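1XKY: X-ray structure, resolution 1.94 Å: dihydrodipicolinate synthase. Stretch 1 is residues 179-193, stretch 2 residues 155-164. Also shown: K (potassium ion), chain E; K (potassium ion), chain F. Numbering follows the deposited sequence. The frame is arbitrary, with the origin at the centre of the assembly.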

# COMPACT_ATOMS: atom_id res chain seq x y z
N LEU A 179 12.07 12.37 -4.41
CA LEU A 179 11.90 13.48 -3.45
C LEU A 179 12.56 13.25 -2.09
O LEU A 179 13.04 14.20 -1.48
CB LEU A 179 10.42 13.85 -3.32
CG LEU A 179 9.75 14.34 -4.62
CD1 LEU A 179 8.36 14.88 -4.35
CD2 LEU A 179 10.59 15.40 -5.32
N THR A 180 12.60 12.01 -1.60
CA THR A 180 13.46 11.69 -0.45
C THR A 180 14.94 11.79 -0.86
O THR A 180 15.76 12.31 -0.11
CB THR A 180 13.16 10.30 0.16
OG1 THR A 180 13.17 9.31 -0.86
CG2 THR A 180 11.81 10.31 0.87
N MET A 181 15.28 11.31 -2.06
CA MET A 181 16.63 11.51 -2.61
C MET A 181 17.01 13.00 -2.60
O MET A 181 18.08 13.36 -2.13
CB MET A 181 16.75 10.97 -4.04
CG MET A 181 16.64 9.46 -4.19
SD MET A 181 16.92 9.02 -5.91
CE MET A 181 16.11 7.42 -6.01
N THR A 182 16.10 13.85 -3.08
CA THR A 182 16.31 15.31 -3.11
C THR A 182 16.73 15.82 -1.74
O THR A 182 17.67 16.60 -1.63
CB THR A 182 15.03 16.08 -3.54
OG1 THR A 182 14.74 15.83 -4.92
CG2 THR A 182 15.20 17.58 -3.33
N GLU A 183 16.03 15.37 -0.71
CA GLU A 183 16.27 15.84 0.65
C GLU A 183 17.61 15.36 1.20
O GLU A 183 18.32 16.11 1.88
CB GLU A 183 15.12 15.39 1.55
CG GLU A 183 15.04 16.14 2.87
CD GLU A 183 13.89 15.66 3.73
OE1 GLU A 183 12.91 15.12 3.17
OE2 GLU A 183 13.96 15.82 4.97
N ILE A 184 17.95 14.11 0.93
CA ILE A 184 19.24 13.54 1.33
C ILE A 184 20.36 14.32 0.66
O ILE A 184 21.33 14.69 1.32
CB ILE A 184 19.36 12.03 0.97
CG1 ILE A 184 18.35 11.20 1.78
CG2 ILE A 184 20.80 11.54 1.22
CD1 ILE A 184 18.17 9.78 1.27
N ILE A 185 20.23 14.54 -0.64
CA ILE A 185 21.21 15.30 -1.41
C ILE A 185 21.41 16.68 -0.78
O ILE A 185 22.53 17.11 -0.55
CB ILE A 185 20.82 15.43 -2.91
CG1 ILE A 185 20.89 14.06 -3.61
CG2 ILE A 185 21.72 16.44 -3.64
CD1 ILE A 185 20.05 13.94 -4.88
N GLU A 186 20.30 17.35 -0.48
CA GLU A 186 20.34 18.71 0.07
C GLU A 186 21.00 18.75 1.45
O GLU A 186 21.85 19.60 1.71
CB GLU A 186 18.91 19.23 0.16
CG GLU A 186 18.75 20.67 0.64
CD GLU A 186 17.31 21.14 0.58
OE1 GLU A 186 17.05 22.35 0.77
OE2 GLU A 186 16.41 20.29 0.32
N LYS A 187 20.62 17.82 2.31
CA LYS A 187 20.98 17.88 3.73
C LYS A 187 22.33 17.27 4.08
O LYS A 187 22.82 17.47 5.20
CB LYS A 187 19.88 17.22 4.57
CG LYS A 187 18.60 18.04 4.60
CD LYS A 187 17.51 17.33 5.39
CE LYS A 187 16.35 18.27 5.69
NZ LYS A 187 16.69 19.12 6.88
N THR A 188 22.94 16.54 3.15
CA THR A 188 24.25 15.94 3.36
C THR A 188 25.33 16.82 2.72
O THR A 188 25.03 17.64 1.85
CB THR A 188 24.33 14.50 2.78
OG1 THR A 188 24.02 14.51 1.38
CG2 THR A 188 23.35 13.57 3.50
N ALA A 189 26.58 16.63 3.14
CA ALA A 189 27.72 17.37 2.59
C ALA A 189 27.99 17.05 1.11
O ALA A 189 27.54 16.02 0.59
CB ALA A 189 28.97 17.10 3.41
N ASP A 190 28.74 17.92 0.44
CA ASP A 190 29.06 17.74 -0.98
C ASP A 190 29.78 16.42 -1.25
O ASP A 190 29.68 15.88 -2.36
CB ASP A 190 29.92 18.89 -1.51
CG ASP A 190 29.18 20.21 -1.59
OD1 ASP A 190 27.92 20.22 -1.48
OD2 ASP A 190 29.86 21.24 -1.77
N ASP A 191 30.50 15.91 -0.26
CA ASP A 191 31.26 14.66 -0.41
C ASP A 191 30.46 13.40 -0.02
O ASP A 191 31.03 12.32 0.14
CB ASP A 191 32.59 14.73 0.36
CG ASP A 191 32.42 14.89 1.87
OD1 ASP A 191 31.27 14.95 2.37
OD2 ASP A 191 33.45 14.97 2.57
N PHE A 192 29.15 13.56 0.13
CA PHE A 192 28.26 12.41 0.30
C PHE A 192 27.40 12.26 -0.95
O PHE A 192 26.64 13.17 -1.30
CB PHE A 192 27.39 12.57 1.54
CG PHE A 192 26.55 11.36 1.84
CD1 PHE A 192 27.07 10.30 2.58
CD2 PHE A 192 25.25 11.26 1.36
CE1 PHE A 192 26.31 9.18 2.84
CE2 PHE A 192 24.47 10.14 1.62
CZ PHE A 192 25.01 9.10 2.37
N ALA A 193 27.51 11.11 -1.61
CA ALA A 193 26.88 10.86 -2.90
C ALA A 193 25.61 10.00 -2.81
O ALA A 193 25.60 8.96 -2.13
CB ALA A 193 27.88 10.22 -3.86
K K E . 25.12 15.98 -0.74
K K F . 30.96 10.87 5.52
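Stretch 2, residues 155-164: SVDTVVRLSE

Stretch 2 opens with Ser155 at the N-cap position and continues from Val156 as a helix, with i to i+4 hydrogen bonds running from Val159 N to Ser155 O (3.0 Å) through Ser163 N to Val159 O (2.8 Å). It lies along the helix of stretch 1, which begins earlier in the chain and runs to Lys187. The two helices point the same general way: their N-to-C directions differ by 30°, with a signed crossing angle of -30°, and their axes approach to 9.6 Å. The register advances four residues at a time on both sides, Val156 CA lying 5.7 Å from Ile184 CA and Val160 CA 5.7 Å from Thr188 CA. Beyond Lys187, stretch 1 leaves the helix at Thr188 and folds through a type I turn from Ala189 to Phe192, which brings Phe192 back against the later part of stretch 2.

Val156, with chi1 in the t well, is the residue of stretch 2 most covered by stretch 1. Its side chain sits as a knob among Thr180, Glu183, Ile184 and Lys187: Val156 CG2 is 3.9 Å from Thr180 O and 4.0 Å from Ile184 CG1, while Val156 CG1 is 3.6 Å from Glu183 OE2 and 4.2 Å from Lys187 CD. One turn on, Val159 points toward stretch 1 and places CG1 3.8 Å from Ile184 CG2 and 3.9 Å from Phe192 CZ, so that one methyl touches both the helix and the last residue of the turn. Val160 CG2 packs 3.7 Å from Lys187 CB and 4.1 Å from Thr188 CG2.

Ser163 ends the row of contacts. Ser163 CB lies over one face of the Phe192 ring, 3.5 Å from Phe192 CD1, in a CH-pi contact. Its hydroxyl turns back on its own helix, Ser163 OG donating to Val160 O at 2.6 Å, and also lies 3.6 Å from Thr188 CG2. Thr188 OG1 likewise donates to Ile184 O (2.7 Å) and binds the chain E potassium ion at 2.8 Å, so its hydroxyl links Ile184, near the end of the helix, to the ion.

No direct hydrogen bond joins the stretches; two waters bridge them directly. Water 1 donates to both Asp157 OD1 (2.7 Å) and Glu183 OE2 (2.6 Å), and water 2 donates to Ser163 OG (2.6 Å) while accepting from Ala189 N (3.0 Å). The contact is thus mainly one of packed side chains, burying 474 Å² over both sides.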

# COMPACT_ATOMS: atom_id res chain seq x y z
N SER A 155 15.31 6.35 6.99
CA SER A 155 14.77 7.70 6.89
C SER A 155 15.83 8.70 6.45
O SER A 155 17.03 8.46 6.63
CB SER A 155 14.16 8.13 8.23
OG SER A 155 15.17 8.54 9.13
N VAL A 156 15.40 9.81 5.87
CA VAL A 156 16.31 10.89 5.49
C VAL A 156 17.19 11.29 6.67
O VAL A 156 18.40 11.40 6.54
CB VAL A 156 15.54 12.12 4.94
CG1 VAL A 156 16.48 13.32 4.78
CG2 VAL A 156 14.83 11.79 3.62
N ASP A 157 16.56 11.50 7.83
CA ASP A 157 17.27 11.88 9.05
C ASP A 157 18.36 10.88 9.44
O ASP A 157 19.47 11.27 9.79
CB ASP A 157 16.27 12.05 10.21
CG ASP A 157 15.44 13.33 10.11
OD1 ASP A 157 15.69 14.18 9.20
OD2 ASP A 157 14.53 13.49 10.96
N THR A 158 18.04 9.60 9.38
CA THR A 158 19.01 8.56 9.71
C THR A 158 20.19 8.57 8.73
O THR A 158 21.35 8.42 9.15
CB THR A 158 18.34 7.18 9.76
OG1 THR A 158 17.32 7.21 10.77
CG2 THR A 158 19.36 6.07 10.07
N VAL A 159 19.90 8.78 7.45
CA VAL A 159 20.95 8.84 6.42
C VAL A 159 21.85 10.03 6.65
O VAL A 159 23.07 9.91 6.55
CB VAL A 159 20.38 8.87 4.98
CG1 VAL A 159 21.50 9.04 3.96
CG2 VAL A 159 19.62 7.59 4.70
N VAL A 160 21.25 11.17 6.98
CA VAL A 160 22.02 12.38 7.27
C VAL A 160 22.94 12.14 8.47
O VAL A 160 24.13 12.44 8.40
CB VAL A 160 21.10 13.62 7.52
CG1 VAL A 160 21.93 14.82 8.01
CG2 VAL A 160 20.33 13.99 6.26
N ARG A 161 22.41 11.61 9.57
CA ARG A 161 23.24 11.30 10.74
C ARG A 161 24.40 10.37 10.37
O ARG A 161 25.54 10.60 10.76
CB ARG A 161 22.42 10.65 11.86
CG ARG A 161 21.36 11.53 12.49
CD ARG A 161 20.51 10.71 13.45
NE ARG A 161 21.29 10.23 14.59
CZ ARG A 161 20.94 9.22 15.38
NH1 ARG A 161 19.82 8.55 15.16
NH2 ARG A 161 21.71 8.87 16.40
N LEU A 162 24.10 9.31 9.61
CA LEU A 162 25.12 8.36 9.19
C LEU A 162 26.18 9.01 8.28
O LEU A 162 27.37 8.69 8.39
CB LEU A 162 24.49 7.13 8.53
CG LEU A 162 23.76 6.21 9.52
CD1 LEU A 162 22.94 5.16 8.79
CD2 LEU A 162 24.73 5.55 10.48
N SER A 163 25.76 9.95 7.43
CA SER A 163 26.67 10.67 6.54
C SER A 163 27.73 11.49 7.29
O SER A 163 28.77 11.82 6.73
CB SER A 163 25.91 11.60 5.59
OG SER A 163 25.53 12.81 6.23
N GLU A 164 27.45 11.82 8.55
CA GLU A 164 28.42 12.52 9.39
C GLU A 164 29.55 11.61 9.87
O GLU A 164 30.55 12.09 10.38
CB GLU A 164 27.72 13.16 10.58
CG GLU A 164 26.78 14.29 10.18
CD GLU A 164 25.88 14.75 11.30
OE1 GLU A 164 26.16 14.46 12.48
OE2 GLU A 164 24.87 15.41 10.99
O HOH W 1 13.76 14.68 7.33
O HOH W 2 26.85 14.88 5.51
O HOH W 3 25.63 18.46 -1.61
O HOH W 4 30.89 11.75 2.73
O HOH W 5 24.34 13.79 -2.26
O HOH W 6 26.42 16.43 -3.56
O HOH W 7 32.27 12.85 6.63